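Local coordinates for protein Niban 2 (Homo sapiens, PDB 7CTP) that may suppress apoptosis and promote melanoma cell invasion, and carries a PH domain together with a long, largely helical body, at residues 336-341 with 542-547; 414-419 with 496-501; 452-457 with 469-474. All coordinates share one frame; numbering follows the deposited sequence.

In the fold
Following the chain from its N terminus, the first segment reached is 336-341, where helix 260-337 ends; contact 1 brings it against helix 532-555 and closes a loop of 200 residues, mostly helical. Inside that loop, contact 2 ties the loop before helix 422-455 to helix 464-511, closing a loop of 76 residues. Within this in turn, contact 3 closes one of 11, joining the end of helix 422-455 to the start of helix 464-511. The three are therefore nested and none cross. Contacts 1 and 2 touch, their centres 11 Å apart, whereas contact 3 lies far from both, its nearest atoms about 28 Å from contact 1 and about 29 Å from contact 2.

Contact 1: residues 336-341 with 542-547; sequences NHVQPY and QTVMKD
Q339 and D547 mark the nearest approach of the two backbones, with Q339 CA and D547 CA 6.4 Å apart. Here helix 260-337 has just ended: V338 is the first residue to leave helical angles, and the chain folds back on itself so that Y341 N bonds to V338 O at 2.9 Å. Facing this turn is helix 532-555, on which V544 and D547 lie about one turn apart.

The closer of the two touches belongs to Q339 and D547. The Q339 CG methylene rests over the flat of the carboxylate, 3.3 Å from D547 OD1 and almost as near to D547 OD2. Q339 CB stands a little farther off, 3.8 Å from D547 OD2. With CG anti to the backbone N, chi1 of -166° lays that methylene over the acid, and the bend at chi2 (-76°) then carries the amide past it, leaving CG and CB as the touching atoms. The two side chains run roughly perpendicular to each other. The amide and carboxylate planes stand 50° apart.

This is a corner of an all-helical part of the fold: the short link between helices 260-337 and 342-378 is set against helix 532-555, with V334 of the first helix lying against both V544 and D547.

Deeper in, V338 and V544 meet methyl to methyl, V338 CG1 being 4.3 Å from V544 CG1. Both valines are buried and both also lean on helix 464-511, V338 on S499 and V544 on L503.

Contact 2: residues 414-419 with 496-501; sequences DGLQQR and LQISIP
L416 reaches across to I498 and S499, and nearly everything in this contact passes through its branched end. It sits in a type I turn running from G415 to Q418, closed by Q418 N to G415 O at 3.1 Å; G415 N also bonds to R419 O, at 2.7 Å. The loop between helices 402-405 and 422-455 is thereby set against helix 464-511, where L416 CD1 comes to rest against backbone, 3.7 Å from S499 CA and 4.0 Å from I498 O. I498 meets the root of the same branch, its CG2 4.3 Å from L416 CG.

S499 contributes carbon only: L416 CD1 lies 4.2 Å from S499 CB. With chi1 at 64° the hydroxyl turns back along its own helix to bond L495 O. I345 of helix 342-378 also lies against both L416 and I498, and Y341 touches L416. Helix 464-511 is kinked at P501, whose N makes no bond to the preceding turn.

All three touching residues are buried, and they meet by van der Waals packing, mostly of carbon but also against the I498 carbonyl, while the serine's polar end is satisfied inside its own helix.

Contact 3: residues 452-457 with 469-474; sequences HQELGK and QRVLER
E454 pairs with R470 through charge and with V471 through carbon, where helices 422-455 and 464-511 pass each other close to the short loop joining them. The two form a helical hairpin, running in broadly opposite directions, and the E454 CA and V471 CA atoms are 7.8 Å apart.

The charged part centres on the E454 carboxylate. R470 NH1 reaches E454 OE1 in a salt bridge modelled at 2.3 Å, too short to be taken at face value, and the N-H points poorly at its acceptor (123°). OE1 lies at the edge of the guanidinium, near its plane, yet the carboxylate and guanidinium planes are 50° apart. The second oxygen has a long salt bridge, E454 OE2 to K457 NZ at 3.9 Å. R474 NH1, 4.6 Å from E454 OE2, is an opposite charge nearby but not in contact.

The apolar part lies nearer the helix axes. V471 CG2 is 3.9 Å from E454 CB, the two side chains lying alongside and pointing opposite ways. V471, buried, also rests on F447 and L450 of helix 422-455. E454 serves both parts because CG stands anti to its own N (chi1 -172°) and the bend at chi2 then lifts the acid off the valine.

K457, just past the end of helix 422-455, and R470 and R474 of helix 464-511 surround this carboxylate. They would be expected to favour the ionised acid, so charge pairing probably adds to the E454-V471 carbon contact.

Contact 1: residues 336-341 with 542-547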
loop_
_atom_site.group_PDB
_atom_site.type_symbol
_atom_site.label_atom_id
_atom_site.label_comp_id
_atom_site.label_asym_id
_atom_site.label_seq_id
_atom_site.Cartn_x
_atom_site.Cartn_y
_atom_site.Cartn_z
ATOM N N ASN A 336 -24.553 2.119 -19.424
ATOM C CA ASN A 336 -23.987 1.779 -20.720
ATOM C C ASN A 336 -22.533 1.345 -20.650
ATOM O O ASN A 336 -22.102 0.531 -21.474
ATOM C CB ASN A 336 -24.104 2.969 -21.673
ATOM C CG ASN A 336 -25.541 3.307 -21.997
ATOM O OD1 ASN A 336 -26.458 2.654 -21.497
ATOM N ND2 ASN A 336 -25.746 4.339 -22.817
ATOM N N HIS A 337 -21.770 1.852 -19.682
ATOM C CA HIS A 337 -20.320 1.738 -19.736
ATOM C C HIS A 337 -19.674 1.148 -18.492
ATOM O O HIS A 337 -18.463 0.895 -18.521
ATOM C CB HIS A 337 -19.700 3.119 -20.021
ATOM C CG HIS A 337 -20.209 3.751 -21.279
ATOM N ND1 HIS A 337 -19.936 3.236 -22.529
ATOM C CD2 HIS A 337 -20.995 4.834 -21.481
ATOM C CE1 HIS A 337 -20.526 3.980 -23.449
ATOM N NE2 HIS A 337 -21.178 4.954 -22.841
ATOM N N VAL A 338 -20.423 0.912 -17.415
ATOM C CA VAL A 338 -19.854 0.350 -16.192
ATOM C C VAL A 338 -20.559 -0.949 -15.839
ATOM O O VAL A 338 -19.920 -1.996 -15.698
ATOM C CB VAL A 338 -19.953 1.331 -15.007
ATOM C CG1 VAL A 338 -19.257 0.732 -13.785
ATOM C CG2 VAL A 338 -19.361 2.673 -15.360
ATOM N N GLN A 339 -21.875 -0.866 -15.649
ATOM C CA GLN A 339 -22.667 -2.029 -15.257
ATOM C C GLN A 339 -22.367 -3.287 -16.067
ATOM O O GLN A 339 -22.266 -4.363 -15.454
ATOM C CB GLN A 339 -24.159 -1.671 -15.338
ATOM C CG GLN A 339 -25.085 -2.653 -14.642
ATOM C CD GLN A 339 -25.295 -3.936 -15.426
ATOM O OE1 GLN A 339 -25.528 -3.910 -16.640
ATOM N NE2 GLN A 339 -25.190 -5.072 -14.736
ATOM N N PRO A 340 -22.199 -3.240 -17.397
ATOM C CA PRO A 340 -21.959 -4.490 -18.139
ATOM C C PRO A 340 -20.683 -5.196 -17.754
ATOM O O PRO A 340 -20.571 -6.408 -17.973
ATOM C CB PRO A 340 -21.899 -4.026 -19.598
ATOM C CG PRO A 340 -22.676 -2.777 -19.637
ATOM C CD PRO A 340 -22.406 -2.108 -18.322
ATOM N N TYR A 341 -19.713 -4.483 -17.196
ATOM C CA TYR A 341 -18.383 -5.032 -16.990
ATOM C C TYR A 341 -18.080 -5.358 -15.537
ATOM O O TYR A 341 -17.063 -6.005 -15.266
ATOM C CB TYR A 341 -17.335 -4.061 -17.543
ATOM C CG TYR A 341 -17.629 -3.667 -18.970
ATOM C CD1 TYR A 341 -17.327 -4.528 -20.020
ATOM C CD2 TYR A 341 -18.241 -2.455 -19.266
ATOM C CE1 TYR A 341 -17.606 -4.183 -21.326
ATOM C CE2 TYR A 341 -18.526 -2.098 -20.573
ATOM C CZ TYR A 341 -18.205 -2.969 -21.600
ATOM O OH TYR A 341 -18.476 -2.633 -22.909
ATOM N N GLN A 542 -22.945 6.894 -5.472
ATOM C CA GLN A 542 -24.227 6.251 -5.206
ATOM C C GLN A 542 -24.844 5.677 -6.477
ATOM O O GLN A 542 -25.660 4.753 -6.398
ATOM C CB GLN A 542 -25.184 7.232 -4.535
ATOM C CG GLN A 542 -24.900 7.438 -3.047
ATOM C CD GLN A 542 -24.890 6.139 -2.263
ATOM O OE1 GLN A 542 -25.758 5.284 -2.444
ATOM N NE2 GLN A 542 -23.908 5.988 -1.380
ATOM N N THR A 543 -24.442 6.172 -7.650
ATOM C CA THR A 543 -24.999 5.652 -8.898
ATOM C C THR A 543 -24.459 4.268 -9.247
ATOM O O THR A 543 -25.119 3.517 -9.973
ATOM C CB THR A 543 -24.726 6.616 -10.052
ATOM O OG1 THR A 543 -23.326 6.601 -10.368
ATOM C CG2 THR A 543 -25.149 8.013 -9.692
ATOM N N VAL A 544 -23.268 3.904 -8.765
ATOM C CA VAL A 544 -22.772 2.547 -8.989
ATOM C C VAL A 544 -23.035 1.618 -7.817
ATOM O O VAL A 544 -22.837 0.399 -7.955
ATOM C CB VAL A 544 -21.261 2.520 -9.299
ATOM C CG1 VAL A 544 -20.985 3.117 -10.638
ATOM C CG2 VAL A 544 -20.471 3.219 -8.201
ATOM N N MET A 545 -23.486 2.146 -6.677
ATOM C CA MET A 545 -23.542 1.349 -5.457
ATOM C C MET A 545 -24.478 0.156 -5.600
ATOM O O MET A 545 -24.157 -0.949 -5.147
ATOM C CB MET A 545 -23.965 2.232 -4.287
ATOM C CG MET A 545 -23.364 1.807 -2.963
ATOM S SD MET A 545 -21.584 1.576 -3.060
ATOM C CE MET A 545 -21.355 0.400 -1.743
ATOM N N LYS A 546 -25.641 0.355 -6.228
ATOM C CA LYS A 546 -26.587 -0.747 -6.396
ATOM C C LYS A 546 -25.974 -1.870 -7.222
ATOM O O LYS A 546 -25.955 -3.031 -6.794
ATOM C CB LYS A 546 -27.883 -0.252 -7.040
ATOM C CG LYS A 546 -28.894 -1.366 -7.345
ATOM C CD LYS A 546 -30.231 -0.783 -7.780
ATOM C CE LYS A 546 -31.086 -1.808 -8.516
ATOM N NZ LYS A 546 -31.190 -1.538 -9.980
ATOM N N ASP A 547 -25.435 -1.532 -8.399
ATOM C CA ASP A 547 -24.820 -2.539 -9.259
ATOM C C ASP A 547 -23.677 -3.262 -8.551
ATOM O O ASP A 547 -23.538 -4.484 -8.675
ATOM C CB ASP A 547 -24.330 -1.897 -10.557
ATOM C CG ASP A 547 -25.469 -1.496 -11.478
ATOM O OD1 ASP A 547 -26.408 -2.306 -11.649
ATOM O OD2 ASP A 547 -25.431 -0.370 -12.024
#

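Contact 2: residues 414-419 with 496-501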
loop_
_atom_site.group_PDB
_atom_site.type_symbol
_atom_site.label_atom_id
_atom_site.label_comp_id
_atom_site.label_asym_id
_atom_site.label_seq_id
_atom_site.Cartn_x
_atom_site.Cartn_y
_atom_site.Cartn_z
ATOM N N ASP A 414 -8.793 -5.905 -16.032
ATOM C CA ASP A 414 -9.013 -4.901 -17.062
ATOM C C ASP A 414 -9.511 -3.613 -16.424
ATOM O O ASP A 414 -10.154 -3.627 -15.372
ATOM C CB ASP A 414 -10.045 -5.375 -18.086
ATOM C CG ASP A 414 -9.448 -6.236 -19.183
ATOM O OD1 ASP A 414 -8.248 -6.577 -19.116
ATOM O OD2 ASP A 414 -10.197 -6.568 -20.126
ATOM N N GLY A 415 -9.190 -2.492 -17.057
ATOM C CA GLY A 415 -9.834 -1.239 -16.734
ATOM C C GLY A 415 -11.143 -1.128 -17.489
ATOM O O GLY A 415 -11.603 -2.065 -18.146
ATOM N N LEU A 416 -11.755 0.049 -17.391
ATOM C CA LEU A 416 -13.028 0.274 -18.054
ATOM C C LEU A 416 -12.865 0.806 -19.478
ATOM O O LEU A 416 -13.836 1.292 -20.070
ATOM C CB LEU A 416 -13.895 1.201 -17.204
ATOM C CG LEU A 416 -14.611 0.421 -16.104
ATOM C CD1 LEU A 416 -15.350 1.372 -15.184
ATOM C CD2 LEU A 416 -15.571 -0.603 -16.698
ATOM N N GLN A 417 -11.659 0.735 -20.031
ATOM C CA GLN A 417 -11.474 0.751 -21.472
ATOM C C GLN A 417 -11.358 -0.664 -22.034
ATOM O O GLN A 417 -11.002 -0.833 -23.206
ATOM C CB GLN A 417 -10.254 1.603 -21.846
ATOM C CG GLN A 417 -9.018 1.404 -20.968
ATOM C CD GLN A 417 -8.916 2.384 -19.803
ATOM O OE1 GLN A 417 -9.152 3.584 -19.956
ATOM N NE2 GLN A 417 -8.567 1.867 -18.624
ATOM N N GLN A 418 -11.691 -1.675 -21.217
ATOM C CA GLN A 418 -11.629 -3.101 -21.579
ATOM C C GLN A 418 -10.219 -3.511 -21.998
ATOM O O GLN A 418 -10.022 -4.246 -22.971
ATOM C CB GLN A 418 -12.653 -3.454 -22.662
ATOM C CG GLN A 418 -14.091 -3.483 -22.143
ATOM C CD GLN A 418 -14.636 -2.090 -21.901
ATOM O OE1 GLN A 418 -14.809 -1.313 -22.841
ATOM N NE2 GLN A 418 -14.892 -1.757 -20.635
ATOM N N ARG A 419 -9.235 -3.029 -21.242
ATOM C CA ARG A 419 -7.822 -3.279 -21.482
ATOM C C ARG A 419 -7.156 -3.559 -20.145
ATOM O O ARG A 419 -7.554 -2.988 -19.124
ATOM C CB ARG A 419 -7.144 -2.072 -22.154
ATOM C CG ARG A 419 -7.609 -1.787 -23.564
ATOM C CD ARG A 419 -6.851 -0.613 -24.160
ATOM N NE ARG A 419 -7.314 -0.254 -25.498
ATOM C CZ ARG A 419 -6.890 0.806 -26.184
ATOM N NH1 ARG A 419 -7.370 1.044 -27.397
ATOM N NH2 ARG A 419 -5.991 1.628 -25.659
ATOM N N LEU A 496 -15.257 -0.027 -6.624
ATOM C CA LEU A 496 -15.447 1.419 -6.546
ATOM C C LEU A 496 -14.218 2.161 -7.051
ATOM O O LEU A 496 -14.333 3.163 -7.764
ATOM C CB LEU A 496 -15.757 1.822 -5.107
ATOM C CG LEU A 496 -17.153 1.479 -4.592
ATOM C CD1 LEU A 496 -17.260 1.728 -3.110
ATOM C CD2 LEU A 496 -18.193 2.291 -5.346
ATOM N N GLN A 497 -13.029 1.677 -6.693
ATOM C CA GLN A 497 -11.798 2.356 -7.087
ATOM C C GLN A 497 -11.488 2.203 -8.572
ATOM O O GLN A 497 -10.708 2.992 -9.107
ATOM C CB GLN A 497 -10.635 1.846 -6.238
ATOM C CG GLN A 497 -10.714 2.348 -4.805
ATOM C CD GLN A 497 -9.598 1.830 -3.922
ATOM O OE1 GLN A 497 -8.564 1.375 -4.406
ATOM N NE2 GLN A 497 -9.786 1.949 -2.620
ATOM N N ILE A 498 -12.080 1.221 -9.249
ATOM C CA ILE A 498 -11.956 1.132 -10.703
ATOM C C ILE A 498 -13.037 1.946 -11.405
ATOM O O ILE A 498 -12.770 2.630 -12.398
ATOM C CB ILE A 498 -11.987 -0.341 -11.151
ATOM C CG1 ILE A 498 -10.686 -1.056 -10.752
ATOM C CG2 ILE A 498 -12.232 -0.425 -12.662
ATOM C CD1 ILE A 498 -10.826 -2.556 -10.618
ATOM N N SER A 499 -14.265 1.914 -10.893
ATOM C CA SER A 499 -15.393 2.473 -11.635
ATOM C C SER A 499 -15.542 3.982 -11.440
ATOM O O SER A 499 -15.897 4.697 -12.383
ATOM C CB SER A 499 -16.671 1.739 -11.230
ATOM O OG SER A 499 -16.974 1.958 -9.866
ATOM N N ILE A 500 -15.298 4.496 -10.239
ATOM C CA ILE A 500 -15.596 5.907 -9.981
ATOM C C ILE A 500 -14.622 6.813 -10.737
ATOM O O ILE A 500 -15.074 7.787 -11.361
ATOM C CB ILE A 500 -15.632 6.205 -8.474
ATOM C CG1 ILE A 500 -16.878 5.570 -7.849
ATOM C CG2 ILE A 500 -15.676 7.705 -8.228
ATOM C CD1 ILE A 500 -16.958 5.743 -6.348
ATOM N N PRO A 501 -13.305 6.558 -10.748
ATOM C CA PRO A 501 -12.430 7.443 -11.545
ATOM C C PRO A 501 -12.803 7.462 -13.009
ATOM O O PRO A 501 -12.681 8.499 -13.677
ATOM C CB PRO A 501 -11.031 6.852 -11.330
ATOM C CG PRO A 501 -11.126 6.134 -10.035
ATOM C CD PRO A 501 -12.512 5.543 -10.030
#

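Contact 3: residues 452-457 with 469-474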
loop_
_atom_site.group_PDB
_atom_site.type_symbol
_atom_site.label_atom_id
_atom_site.label_comp_id
_atom_site.label_asym_id
_atom_site.label_seq_id
_atom_site.Cartn_x
_atom_site.Cartn_y
_atom_site.Cartn_z
ATOM N N HIS A 452 -4.899 -20.452 25.810
ATOM C CA HIS A 452 -4.491 -20.148 27.179
ATOM C C HIS A 452 -5.697 -20.129 28.110
ATOM O O HIS A 452 -5.640 -20.664 29.222
ATOM C CB HIS A 452 -3.738 -18.816 27.210
ATOM C CG HIS A 452 -3.178 -18.453 28.552
ATOM N ND1 HIS A 452 -3.749 -17.495 29.366
ATOM C CD2 HIS A 452 -2.088 -18.908 29.216
ATOM C CE1 HIS A 452 -3.038 -17.379 30.474
ATOM N NE2 HIS A 452 -2.026 -18.227 30.409
ATOM N N GLN A 453 -6.809 -19.539 27.656
ATOM C CA GLN A 453 -8.054 -19.574 28.422
ATOM C C GLN A 453 -8.484 -21.007 28.694
ATOM O O GLN A 453 -8.786 -21.378 29.835
ATOM C CB GLN A 453 -9.162 -18.849 27.663
ATOM C CG GLN A 453 -8.978 -17.363 27.462
ATOM C CD GLN A 453 -10.112 -16.762 26.659
ATOM O OE1 GLN A 453 -11.043 -17.469 26.267
ATOM N NE2 GLN A 453 -10.048 -15.457 26.412
ATOM N N GLU A 454 -8.537 -21.824 27.639
ATOM C CA GLU A 454 -8.988 -23.205 27.772
ATOM C C GLU A 454 -8.103 -23.985 28.730
ATOM O O GLU A 454 -8.591 -24.826 29.495
ATOM C CB GLU A 454 -9.005 -23.874 26.399
ATOM C CG GLU A 454 -9.642 -25.246 26.375
ATOM C CD GLU A 454 -11.151 -25.183 26.320
ATOM O OE1 GLU A 454 -11.771 -26.253 26.152
ATOM O OE2 GLU A 454 -11.713 -24.070 26.433
ATOM N N LEU A 455 -6.800 -23.704 28.715
ATOM C CA LEU A 455 -5.856 -24.453 29.532
ATOM C C LEU A 455 -5.967 -24.129 31.011
ATOM O O LEU A 455 -5.424 -24.872 31.833
ATOM C CB LEU A 455 -4.437 -24.175 29.060
ATOM C CG LEU A 455 -4.105 -24.793 27.717
ATOM C CD1 LEU A 455 -2.627 -24.734 27.559
ATOM C CD2 LEU A 455 -4.609 -26.215 27.661
ATOM N N GLY A 456 -6.635 -23.031 31.370
ATOM C CA GLY A 456 -6.935 -22.791 32.769
ATOM C C GLY A 456 -7.855 -23.835 33.360
ATOM O O GLY A 456 -8.015 -23.892 34.583
ATOM N N LYS A 457 -8.464 -24.669 32.511
ATOM C CA LYS A 457 -9.263 -25.790 32.994
ATOM C C LYS A 457 -8.382 -26.868 33.619
ATOM O O LYS A 457 -8.769 -27.488 34.615
ATOM C CB LYS A 457 -10.094 -26.367 31.846
ATOM C CG LYS A 457 -11.499 -25.781 31.707
ATOM C CD LYS A 457 -11.471 -24.406 31.045
ATOM C CE LYS A 457 -12.873 -23.817 30.951
ATOM N NZ LYS A 457 -13.670 -24.419 29.839
ATOM N N GLN A 469 -7.732 -29.235 19.506
ATOM C CA GLN A 469 -8.555 -29.384 18.311
ATOM C C GLN A 469 -9.893 -28.667 18.452
ATOM O O GLN A 469 -10.453 -28.217 17.449
ATOM C CB GLN A 469 -8.756 -30.865 17.972
ATOM C CG GLN A 469 -7.570 -31.488 17.225
ATOM C CD GLN A 469 -7.719 -32.984 16.977
ATOM O OE1 GLN A 469 -6.762 -33.656 16.583
ATOM N NE2 GLN A 469 -8.923 -33.510 17.193
ATOM N N ARG A 470 -10.410 -28.523 19.676
ATOM C CA ARG A 470 -11.660 -27.786 19.851
ATOM C C ARG A 470 -11.441 -26.286 19.750
ATOM O O ARG A 470 -12.275 -25.572 19.183
ATOM C CB ARG A 470 -12.317 -28.120 21.192
ATOM C CG ARG A 470 -13.434 -29.146 21.097
ATOM C CD ARG A 470 -13.762 -29.720 22.467
ATOM N NE ARG A 470 -14.028 -28.688 23.470
ATOM C CZ ARG A 470 -13.255 -28.439 24.524
ATOM N NH1 ARG A 470 -13.589 -27.485 25.384
ATOM N NH2 ARG A 470 -12.136 -29.123 24.711
ATOM N N VAL A 471 -10.341 -25.791 20.319
ATOM C CA VAL A 471 -9.988 -24.386 20.149
ATOM C C VAL A 471 -9.730 -24.084 18.677
ATOM O O VAL A 471 -10.142 -23.037 18.157
ATOM C CB VAL A 471 -8.773 -24.039 21.027
ATOM C CG1 VAL A 471 -8.211 -22.666 20.653
ATOM C CG2 VAL A 471 -9.153 -24.085 22.501
ATOM N N LEU A 472 -9.052 -25.004 17.983
ATOM C CA LEU A 472 -8.786 -24.828 16.559
ATOM C C LEU A 472 -10.084 -24.743 15.770
ATOM O O LEU A 472 -10.250 -23.867 14.915
ATOM C CB LEU A 472 -7.901 -25.970 16.047
ATOM C CG LEU A 472 -7.709 -26.104 14.536
ATOM C CD1 LEU A 472 -6.967 -24.886 13.976
ATOM C CD2 LEU A 472 -6.969 -27.376 14.180
ATOM N N GLU A 473 -11.035 -25.634 16.065
ATOM C CA GLU A 473 -12.305 -25.610 15.349
ATOM C C GLU A 473 -13.066 -24.312 15.612
ATOM O O GLU A 473 -13.745 -23.791 14.719
ATOM C CB GLU A 473 -13.145 -26.830 15.733
ATOM C CG GLU A 473 -14.140 -27.291 14.671
ATOM C CD GLU A 473 -13.488 -27.652 13.340
ATOM O OE1 GLU A 473 -12.413 -28.293 13.337
ATOM O OE2 GLU A 473 -14.064 -27.286 12.289
ATOM N N ARG A 474 -12.950 -23.764 16.829
ATOM C CA ARG A 474 -13.586 -22.483 17.130
ATOM C C ARG A 474 -12.937 -21.344 16.354
ATOM O O ARG A 474 -13.630 -20.433 15.882
ATOM C CB ARG A 474 -13.514 -22.183 18.625
ATOM C CG ARG A 474 -14.607 -22.821 19.454
ATOM C CD ARG A 474 -14.377 -22.570 20.936
ATOM N NE ARG A 474 -14.587 -21.172 21.310
ATOM C CZ ARG A 474 -13.964 -20.570 22.319
ATOM N NH1 ARG A 474 -13.089 -21.244 23.058
ATOM N NH2 ARG A 474 -14.213 -19.294 22.593
#